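Local coordinates for protein tryptophan synthase alpha chain (Campylobacter jejuni, PDB 3THA) that probably cleaves indoleglycerol phosphate to indole and glyceraldehyde 3-phosphate, as the alpha subunit of tryptophan synthase in the last step of tryptophan biosynthesis, at residues F93-N98 and E106-K111; A119-E124 and F167-A172; D132-C137 and I142-L147. All coordinates share one frame; numbering follows the deposited sequence.

Contact 1. Residues F93-N98 and E106-K111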
loop_
_atom_site.group_PDB
_atom_site.type_symbol
_atom_site.label_atom_id
_atom_site.label_comp_id
_atom_site.label_asym_id
_atom_site.label_seq_id
_atom_site.Cartn_x
_atom_site.Cartn_y
_atom_site.Cartn_z
ATOM N N PHE B 93 -9.005 -13.004 4.695
ATOM C CA PHE B 93 -8.389 -12.343 3.567
ATOM C C PHE B 93 -8.031 -10.914 3.897
ATOM O O PHE B 93 -8.783 -10.196 4.546
ATOM C CB PHE B 93 -9.291 -12.350 2.353
ATOM C CG PHE B 93 -9.170 -13.574 1.523
ATOM C CD1 PHE B 93 -7.927 -14.147 1.276
ATOM C CD2 PHE B 93 -10.293 -14.148 0.969
ATOM C CE1 PHE B 93 -7.806 -15.288 0.498
ATOM C CE2 PHE B 93 -10.194 -15.317 0.194
ATOM C CZ PHE B 93 -8.955 -15.871 -0.047
HETATM N N MSE B 94 -6.864 -10.499 3.451
HETATM C CA MSE B 94 -6.542 -9.102 3.370
HETATM C C MSE B 94 -6.088 -8.927 1.931
HETATM O O MSE B 94 -5.047 -9.397 1.559
HETATM C CB MSE B 94 -5.476 -8.744 4.389
HETATM C CG MSE B 94 -4.896 -7.384 4.282
HETATM SE SE MSE B 94 -4.289 -6.960 6.089
HETATM C CE MSE B 94 -3.295 -5.392 5.757
ATOM N N VAL B 95 -6.929 -8.304 1.118
ATOM C CA VAL B 95 -6.650 -8.038 -0.282
ATOM C C VAL B 95 -7.091 -6.618 -0.610
ATOM O O VAL B 95 -7.938 -6.061 0.049
ATOM C CB VAL B 95 -7.471 -9.008 -1.221
ATOM C CG1 VAL B 95 -6.978 -10.430 -1.107
ATOM C CG2 VAL B 95 -8.939 -8.954 -0.906
ATOM N N TYR B 96 -6.524 -6.049 -1.653
ATOM C CA TYR B 96 -7.050 -4.824 -2.189
ATOM C C TYR B 96 -8.280 -5.121 -2.983
ATOM O O TYR B 96 -8.465 -6.255 -3.447
ATOM C CB TYR B 96 -6.053 -4.215 -3.093
ATOM C CG TYR B 96 -4.901 -3.624 -2.367
ATOM C CD1 TYR B 96 -5.030 -2.402 -1.769
ATOM C CD2 TYR B 96 -3.676 -4.289 -2.277
ATOM C CE1 TYR B 96 -3.996 -1.818 -1.142
ATOM C CE2 TYR B 96 -2.611 -3.697 -1.621
ATOM C CZ TYR B 96 -2.793 -2.441 -1.064
ATOM O OH TYR B 96 -1.794 -1.758 -0.402
ATOM N N TYR B 97 -9.132 -4.114 -3.085
ATOM C CA TYR B 97 -10.418 -4.210 -3.745
ATOM C C TYR B 97 -10.315 -4.585 -5.220
ATOM O O TYR B 97 -11.232 -5.214 -5.761
ATOM C CB TYR B 97 -11.193 -2.903 -3.585
ATOM C CG TYR B 97 -12.671 -3.019 -3.914
ATOM C CD1 TYR B 97 -13.577 -3.516 -2.985
ATOM C CD2 TYR B 97 -13.165 -2.600 -5.146
ATOM C CE1 TYR B 97 -14.935 -3.612 -3.276
ATOM C CE2 TYR B 97 -14.511 -2.673 -5.438
ATOM C CZ TYR B 97 -15.393 -3.196 -4.503
ATOM O OH TYR B 97 -16.740 -3.276 -4.797
ATOM N N ASN B 98 -9.206 -4.218 -5.863
ATOM C CA ASN B 98 -9.020 -4.501 -7.268
ATOM C C ASN B 98 -9.082 -6.002 -7.552
ATOM O O ASN B 98 -9.544 -6.414 -8.608
ATOM C CB ASN B 98 -7.731 -3.889 -7.810
ATOM C CG ASN B 98 -6.452 -4.388 -7.082
ATOM O OD1 ASN B 98 -6.376 -5.502 -6.546
ATOM N ND2 ASN B 98 -5.446 -3.549 -7.078
ATOM N N GLU B 106 -19.910 -10.727 -5.640
ATOM C CA GLU B 106 -20.641 -11.888 -5.199
ATOM C C GLU B 106 -19.816 -13.176 -5.340
ATOM O O GLU B 106 -19.635 -13.902 -4.352
ATOM C CB GLU B 106 -21.967 -11.966 -5.978
ATOM C CG GLU B 106 -22.738 -13.217 -5.786
ATOM C CD GLU B 106 -24.220 -12.977 -5.952
ATOM O OE1 GLU B 106 -24.727 -13.053 -7.108
ATOM O OE2 GLU B 106 -24.875 -12.717 -4.912
ATOM N N LYS B 107 -19.331 -13.469 -6.551
ATOM C CA LYS B 107 -18.552 -14.693 -6.787
ATOM C C LYS B 107 -17.427 -14.874 -5.734
ATOM O O LYS B 107 -17.206 -15.969 -5.189
ATOM C CB LYS B 107 -17.943 -14.681 -8.212
ATOM C CG LYS B 107 -18.733 -15.388 -9.307
ATOM C CD LYS B 107 -20.032 -14.660 -9.705
ATOM C CE LYS B 107 -20.953 -15.551 -10.589
ATOM N NZ LYS B 107 -22.331 -14.973 -10.822
ATOM N N PHE B 108 -16.711 -13.776 -5.480
ATOM C CA PHE B 108 -15.599 -13.753 -4.530
ATOM C C PHE B 108 -16.004 -14.147 -3.098
ATOM O O PHE B 108 -15.350 -14.998 -2.444
ATOM C CB PHE B 108 -14.962 -12.359 -4.504
ATOM C CG PHE B 108 -13.700 -12.318 -3.722
ATOM C CD1 PHE B 108 -13.702 -11.873 -2.416
ATOM C CD2 PHE B 108 -12.497 -12.811 -4.278
ATOM C CE1 PHE B 108 -12.523 -11.869 -1.679
ATOM C CE2 PHE B 108 -11.331 -12.803 -3.551
ATOM C CZ PHE B 108 -11.341 -12.340 -2.244
ATOM N N VAL B 109 -17.055 -13.496 -2.619
ATOM C CA VAL B 109 -17.453 -13.586 -1.232
ATOM C C VAL B 109 -17.977 -14.968 -0.928
ATOM O O VAL B 109 -17.612 -15.544 0.079
ATOM C CB VAL B 109 -18.496 -12.496 -0.836
ATOM C CG1 VAL B 109 -18.877 -12.619 0.644
ATOM C CG2 VAL B 109 -17.952 -11.112 -1.117
ATOM N N LYS B 110 -18.824 -15.494 -1.808
ATOM C CA LYS B 110 -19.337 -16.854 -1.688
ATOM C C LYS B 110 -18.177 -17.856 -1.679
ATOM O O LYS B 110 -18.100 -18.727 -0.815
ATOM C CB LYS B 110 -20.302 -17.137 -2.844
ATOM C CG LYS B 110 -20.663 -18.602 -3.042
ATOM C CD LYS B 110 -21.881 -18.691 -3.949
ATOM C CE LYS B 110 -22.217 -20.121 -4.353
ATOM N NZ LYS B 110 -23.678 -20.236 -4.725
ATOM N N LYS B 111 -17.274 -17.723 -2.646
ATOM C CA LYS B 111 -16.113 -18.591 -2.689
ATOM C C LYS B 111 -15.315 -18.567 -1.395
ATOM O O LYS B 111 -15.063 -19.622 -0.797
ATOM C CB LYS B 111 -15.224 -18.259 -3.877
ATOM C CG LYS B 111 -15.103 -19.430 -4.818
ATOM C CD LYS B 111 -14.036 -20.344 -4.268
ATOM C CE LYS B 111 -13.382 -21.193 -5.346
ATOM N NZ LYS B 111 -14.288 -22.247 -5.916
#
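Phe93, near the end of strand 90-94, faces helix 105-114, which sends Phe108 back toward it. The backbones stay well apart. The nearest CA atoms are those of Phe93 and Val109, 10.3 Å from each other, so only side chains can bridge the gap. Val95 and Tyr96 lead out of the strand and into helix 97-103. Phe108 touches both Phe93 and Val95. With chi1 at -171°, CG lies opposite its backbone N, and the ring extends off the helix toward the strand. Its CZ atom does the touching. Phe108 CZ lies 3.8 Å from Phe93 CD2 and also touches Phe93 CE2. The ring planes meet obliquely, at 36°, with centroids 5.6 Å apart. Val95 adds a looser contact, with its CG2 methyl 4.4 Å from Phe108 CZ. Leu99 and Ile100 of helix 97-103 and Leu120 of strand 117-121 also pack on Phe108. Met94, by contrast, packs against Ala56 of the second subunit. The three residues that meet here are all buried and all apolar. The helix is therefore joined to the outer face of a strand of the TIM barrel by hydrophobic and dispersion forces across this interface, and the angle between the rings probably reflects the packing around them.

Contact 2. Residues A119-E124 and F167-A172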
loop_
_atom_site.group_PDB
_atom_site.type_symbol
_atom_site.label_atom_id
_atom_site.label_comp_id
_atom_site.label_asym_id
_atom_site.label_seq_id
_atom_site.Cartn_x
_atom_site.Cartn_y
_atom_site.Cartn_z
ATOM N N ALA B 119 -13.580 -13.596 7.295
ATOM C CA ALA B 119 -13.539 -12.119 7.254
ATOM C C ALA B 119 -12.627 -11.557 6.175
ATOM O O ALA B 119 -11.642 -12.195 5.792
ATOM C CB ALA B 119 -13.107 -11.578 8.583
ATOM N N LEU B 120 -12.907 -10.329 5.738
ATOM C CA LEU B 120 -12.073 -9.646 4.771
ATOM C C LEU B 120 -11.633 -8.352 5.369
ATOM O O LEU B 120 -12.427 -7.671 5.997
ATOM C CB LEU B 120 -12.872 -9.291 3.527
ATOM C CG LEU B 120 -13.803 -10.331 2.896
ATOM C CD1 LEU B 120 -14.631 -9.661 1.804
ATOM C CD2 LEU B 120 -13.002 -11.472 2.288
ATOM N N ILE B 121 -10.372 -7.999 5.160
ATOM C CA ILE B 121 -9.878 -6.681 5.415
ATOM C C ILE B 121 -9.484 -6.107 4.043
ATOM O O ILE B 121 -8.663 -6.699 3.336
ATOM C CB ILE B 121 -8.607 -6.754 6.251
ATOM C CG1 ILE B 121 -8.823 -7.611 7.499
ATOM C CG2 ILE B 121 -8.068 -5.345 6.595
ATOM C CD1 ILE B 121 -7.560 -7.849 8.293
ATOM N N VAL B 122 -10.034 -4.954 3.660
ATOM C CA VAL B 122 -9.715 -4.371 2.356
ATOM C C VAL B 122 -9.066 -3.013 2.589
ATOM O O VAL B 122 -9.761 -2.027 2.921
ATOM C CB VAL B 122 -10.958 -4.230 1.436
ATOM C CG1 VAL B 122 -10.513 -3.869 0.036
ATOM C CG2 VAL B 122 -11.819 -5.573 1.404
ATOM N N PRO B 123 -7.725 -2.973 2.486
ATOM C CA PRO B 123 -7.005 -1.755 2.692
ATOM C C PRO B 123 -7.453 -0.764 1.656
ATOM O O PRO B 123 -7.626 -1.130 0.464
ATOM C CB PRO B 123 -5.522 -2.153 2.372
ATOM C CG PRO B 123 -5.493 -3.597 2.654
ATOM C CD PRO B 123 -6.816 -4.108 2.198
ATOM N N GLU B 124 -7.544 0.484 2.110
ATOM C CA GLU B 124 -7.841 1.644 1.301
ATOM C C GLU B 124 -9.255 1.622 0.691
ATOM O O GLU B 124 -9.603 2.515 -0.113
ATOM C CB GLU B 124 -6.759 1.905 0.260
ATOM C CG GLU B 124 -5.309 1.750 0.790
ATOM C CD GLU B 124 -4.883 2.807 1.824
ATOM O OE1 GLU B 124 -5.681 3.749 2.129
ATOM O OE2 GLU B 124 -3.740 2.659 2.330
ATOM N N PHE B 167 -13.994 -8.074 14.340
ATOM C CA PHE B 167 -13.145 -7.431 15.335
ATOM C C PHE B 167 -12.875 -6.016 14.867
ATOM O O PHE B 167 -13.014 -5.744 13.701
ATOM C CB PHE B 167 -11.828 -8.227 15.569
ATOM C CG PHE B 167 -10.881 -8.282 14.369
ATOM C CD1 PHE B 167 -10.927 -9.344 13.475
ATOM C CD2 PHE B 167 -9.919 -7.283 14.162
ATOM C CE1 PHE B 167 -10.048 -9.432 12.390
ATOM C CE2 PHE B 167 -8.997 -7.347 13.070
ATOM C CZ PHE B 167 -9.064 -8.423 12.188
ATOM N N ILE B 168 -12.531 -5.109 15.771
ATOM C CA ILE B 168 -12.110 -3.790 15.363
ATOM C C ILE B 168 -10.615 -3.815 15.157
ATOM O O ILE B 168 -9.875 -4.337 15.998
ATOM C CB ILE B 168 -12.481 -2.688 16.388
ATOM C CG1 ILE B 168 -13.934 -2.857 16.861
ATOM C CG2 ILE B 168 -12.260 -1.300 15.767
ATOM C CD1 ILE B 168 -14.944 -2.810 15.740
ATOM N N TYR B 169 -10.180 -3.253 14.025
ATOM C CA TYR B 169 -8.784 -3.181 13.689
ATOM C C TYR B 169 -8.363 -1.798 14.090
ATOM O O TYR B 169 -8.577 -0.837 13.336
ATOM C CB TYR B 169 -8.606 -3.370 12.194
ATOM C CG TYR B 169 -7.210 -3.798 11.716
ATOM C CD1 TYR B 169 -6.053 -3.150 12.168
ATOM C CD2 TYR B 169 -7.059 -4.837 10.795
ATOM C CE1 TYR B 169 -4.790 -3.542 11.742
ATOM C CE2 TYR B 169 -5.772 -5.255 10.375
ATOM C CZ TYR B 169 -4.657 -4.580 10.837
ATOM O OH TYR B 169 -3.384 -4.940 10.407
ATOM N N LEU B 170 -7.790 -1.692 15.290
ATOM C CA LEU B 170 -7.163 -0.474 15.778
ATOM C C LEU B 170 -5.710 -0.289 15.287
ATOM O O LEU B 170 -4.789 -0.925 15.799
ATOM C CB LEU B 170 -7.192 -0.414 17.306
ATOM C CG LEU B 170 -6.649 0.920 17.840
ATOM C CD1 LEU B 170 -7.258 2.178 17.115
ATOM C CD2 LEU B 170 -6.828 1.048 19.317
ATOM N N LEU B 171 -5.500 0.595 14.318
ATOM C CA LEU B 171 -4.149 0.926 13.910
ATOM C C LEU B 171 -3.475 1.632 15.062
ATOM O O LEU B 171 -4.132 2.236 15.914
ATOM C CB LEU B 171 -4.132 1.789 12.649
ATOM C CG LEU B 171 -4.870 1.136 11.483
ATOM C CD1 LEU B 171 -4.949 2.046 10.299
ATOM C CD2 LEU B 171 -4.207 -0.146 11.094
ATOM N N ALA B 172 -2.161 1.503 15.120
ATOM C CA ALA B 172 -1.396 2.137 16.145
ATOM C C ALA B 172 -0.717 3.296 15.439
ATOM O O ALA B 172 -0.568 3.283 14.209
ATOM C CB ALA B 172 -0.402 1.158 16.713
#
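Ile121 N probably donates a backbone hydrogen bond to Phe93 O, between neighbouring parallel strands. It would help hold strand 117-121 against strand 90-94, and from this backbone the Ile121 side chain points toward strand 168-171. The two segments of the contact are not adjacent in the sheet. Strand 143-148 runs between them, and the nearest CA atoms, of Ile121 and Tyr169, are 9.1 Å apart. The side chains meet across this gap, mainly through one methyl group. In Ile121, CG1 stands opposite the carbonyl carbon (chi1 -52°), and a chi2 of 174° stretches the chain so that CD1 leads. CD1 comes up to the edge of the Tyr169 ring, close to the ring plane. Ile121 CD1 is 3.8 Å from Tyr169 CE2 and 3.9 Å from Tyr169 CD2, so it meets the CD2-CE2 edge of the ring. The two side chains run nearly perpendicular to each other. The same methyl also reaches Phe167, whose ring tip, CZ, is 4.2 Å from Ile121 CD1. That approach is oblique. Both aromatic residues are buried, and Phe167 has further ring neighbours in Phe203 and Phe7. The nearest atoms of the Ile121 and Glu46 side chains are about 3 Å apart. Glu46 is the predicted proton acceptor, so this apolar cluster borders the probable active site. The arrangement is interior packing of a TIM barrel. Val92 and Met94 of strand 90-94 lie against Ile121. Leu147 of strand 143-148 packs on Tyr169, and Ile145 of that strand on Phe167, while Leu120 turns outward to helix 131-140.

Contact 3. Residues D132-C137 and I142-L147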
loop_
_atom_site.group_PDB
_atom_site.type_symbol
_atom_site.label_atom_id
_atom_site.label_comp_id
_atom_site.label_asym_id
_atom_site.label_seq_id
_atom_site.Cartn_x
_atom_site.Cartn_y
_atom_site.Cartn_z
ATOM N N ASP B 132 -21.466 -1.890 -1.607
ATOM C CA ASP B 132 -21.767 -3.081 -2.384
ATOM C C ASP B 132 -21.070 -4.317 -1.857
ATOM O O ASP B 132 -21.649 -5.404 -1.913
ATOM C CB ASP B 132 -21.402 -2.877 -3.841
ATOM C CG ASP B 132 -22.367 -1.971 -4.543
ATOM O OD1 ASP B 132 -23.586 -2.272 -4.495
ATOM O OD2 ASP B 132 -21.921 -0.962 -5.132
ATOM N N LEU B 133 -19.843 -4.161 -1.339
ATOM C CA LEU B 133 -19.134 -5.282 -0.735
ATOM C C LEU B 133 -19.821 -5.685 0.557
ATOM O O LEU B 133 -19.960 -6.883 0.847
ATOM C CB LEU B 133 -17.669 -4.925 -0.457
ATOM C CG LEU B 133 -16.774 -6.019 0.166
ATOM C CD1 LEU B 133 -16.764 -7.280 -0.671
ATOM C CD2 LEU B 133 -15.350 -5.500 0.331
ATOM N N ILE B 134 -20.230 -4.676 1.339
ATOM C CA ILE B 134 -20.897 -4.916 2.604
ATOM C C ILE B 134 -22.155 -5.741 2.363
ATOM O O ILE B 134 -22.482 -6.651 3.142
ATOM C CB ILE B 134 -21.276 -3.592 3.272
ATOM C CG1 ILE B 134 -20.031 -2.934 3.873
ATOM C CG2 ILE B 134 -22.407 -3.783 4.312
ATOM C CD1 ILE B 134 -20.299 -1.507 4.478
ATOM N N LYS B 135 -22.838 -5.433 1.269
ATOM C CA LYS B 135 -24.080 -6.090 0.967
ATOM C C LYS B 135 -23.813 -7.570 0.784
ATOM O O LYS B 135 -24.467 -8.406 1.408
ATOM C CB LYS B 135 -24.750 -5.467 -0.252
ATOM C CG LYS B 135 -26.169 -5.014 0.017
ATOM C CD LYS B 135 -26.254 -3.776 0.928
ATOM C CE LYS B 135 -27.726 -3.419 1.278
ATOM N NZ LYS B 135 -27.806 -2.373 2.354
ATOM N N GLU B 136 -22.819 -7.898 -0.027
ATOM C CA GLU B 136 -22.458 -9.292 -0.188
ATOM C C GLU B 136 -21.932 -9.908 1.097
ATOM O O GLU B 136 -22.228 -11.040 1.362
ATOM C CB GLU B 136 -21.480 -9.496 -1.326
ATOM C CG GLU B 136 -21.989 -8.954 -2.622
ATOM C CD GLU B 136 -23.291 -9.583 -3.018
ATOM O OE1 GLU B 136 -23.431 -10.812 -2.849
ATOM O OE2 GLU B 136 -24.180 -8.854 -3.497
ATOM N N CYS B 137 -21.164 -9.185 1.906
ATOM C CA CYS B 137 -20.710 -9.792 3.164
ATOM C C CYS B 137 -21.882 -10.120 4.124
ATOM O O CYS B 137 -21.936 -11.238 4.623
ATOM C CB CYS B 137 -19.624 -8.991 3.872
ATOM S SG CYS B 137 -18.054 -8.784 2.955
ATOM N N ILE B 142 -20.053 -13.006 6.270
ATOM C CA ILE B 142 -18.633 -12.733 6.271
ATOM C C ILE B 142 -18.563 -11.322 6.798
ATOM O O ILE B 142 -19.355 -10.455 6.424
ATOM C CB ILE B 142 -18.058 -12.793 4.848
ATOM C CG1 ILE B 142 -17.778 -14.228 4.449
ATOM C CG2 ILE B 142 -16.774 -12.068 4.775
ATOM C CD1 ILE B 142 -16.371 -14.681 4.768
ATOM N N ALA B 143 -17.642 -11.099 7.705
ATOM C CA ALA B 143 -17.450 -9.787 8.220
ATOM C C ALA B 143 -16.482 -9.014 7.319
ATOM O O ALA B 143 -15.430 -9.543 6.910
ATOM C CB ALA B 143 -16.902 -9.886 9.637
ATOM N N LEU B 144 -16.850 -7.766 7.030
ATOM C CA LEU B 144 -15.960 -6.751 6.450
ATOM C C LEU B 144 -15.388 -5.891 7.578
ATOM O O LEU B 144 -16.122 -5.125 8.220
ATOM C CB LEU B 144 -16.729 -5.845 5.467
ATOM C CG LEU B 144 -15.805 -4.871 4.757
ATOM C CD1 LEU B 144 -14.705 -5.667 3.966
ATOM C CD2 LEU B 144 -16.538 -3.965 3.829
ATOM N N ILE B 145 -14.090 -6.012 7.810
ATOM C CA ILE B 145 -13.484 -5.606 9.047
ATOM C C ILE B 145 -13.264 -4.115 9.015
ATOM O O ILE B 145 -12.836 -3.569 7.993
ATOM C CB ILE B 145 -12.141 -6.385 9.268
ATOM C CG1 ILE B 145 -12.361 -7.897 9.292
ATOM C CG2 ILE B 145 -11.333 -5.893 10.490
ATOM C CD1 ILE B 145 -13.094 -8.419 10.534
ATOM N N THR B 146 -13.549 -3.476 10.154
ATOM C CA THR B 146 -13.575 -2.041 10.312
ATOM C C THR B 146 -12.269 -1.556 10.926
ATOM O O THR B 146 -11.840 -2.070 11.980
ATOM C CB THR B 146 -14.695 -1.621 11.326
ATOM O OG1 THR B 146 -15.961 -2.155 10.934
ATOM C CG2 THR B 146 -14.829 -0.126 11.411
ATOM N N LEU B 147 -11.704 -0.508 10.324
ATOM C CA LEU B 147 -10.443 0.039 10.740
ATOM C C LEU B 147 -10.636 1.323 11.449
ATOM O O LEU B 147 -11.413 2.143 10.995
ATOM C CB LEU B 147 -9.576 0.324 9.516
ATOM C CG LEU B 147 -8.705 -0.827 9.061
ATOM C CD1 LEU B 147 -9.511 -2.148 8.862
ATOM C CD2 LEU B 147 -8.034 -0.402 7.794
#
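Leu144 points its side chain at helix 131-140 and meets Leu133, Ile134 and Cys137 there. Leu144 CB lies 4.1 Å from the sulfur, SG, of Cys137. From CB the chain turns so that CG stands opposite the backbone N (chi1 -175°), which carries the branch to the helix. At the tip the two methyls divide the work. Leu144 CD1 rests 3.7 Å from Leu133 CD2. Leu144 CD2 fits 3.6 Å from Ile134 CG1 and also touches Leu133 CD2. Leu133 and Ile134 both cross the Leu144 side chain at about a right angle. Cys137 SG has a second apolar neighbour, Ile142 CG2, at 4.0 Å. A backbone hydrogen bond joins the segments where the helix nears its end and the chain leads to strand 143-148. Ile142 N donates to Cys137 O over 3.1 Å. Together these contacts pack the helix onto the strand that follows it, within the beta-alpha-beta unit of strand 117-121, helix 131-140 and strand 143-148. Leu120 of the first strand touches Leu133 and Cys137, and Val109 of helix 105-114 packs beside Leu133.

Overall arrangement
From the N terminus, contact 1 comes first. It closes a short loop through helix 97-103 and brings helix 105-114 back to strand 90-94. The chain then enters strand 117-121, where contact 2 opens. Before contact 2 closes at strand 168-171, the chain forms helix 131-140 and leads into strand 143-148. Contact 3 closes this short helix-to-strand connection, so it falls wholly within the span of contact 2. Contact 1 is in series with both. Contacts 1 and 3 join helices to the outside of the closed parallel barrel, and they meet where helices 105-114 and 131-140 pack together. Contact 2 joins two strands inside the barrel, past the intervening strand 143-148.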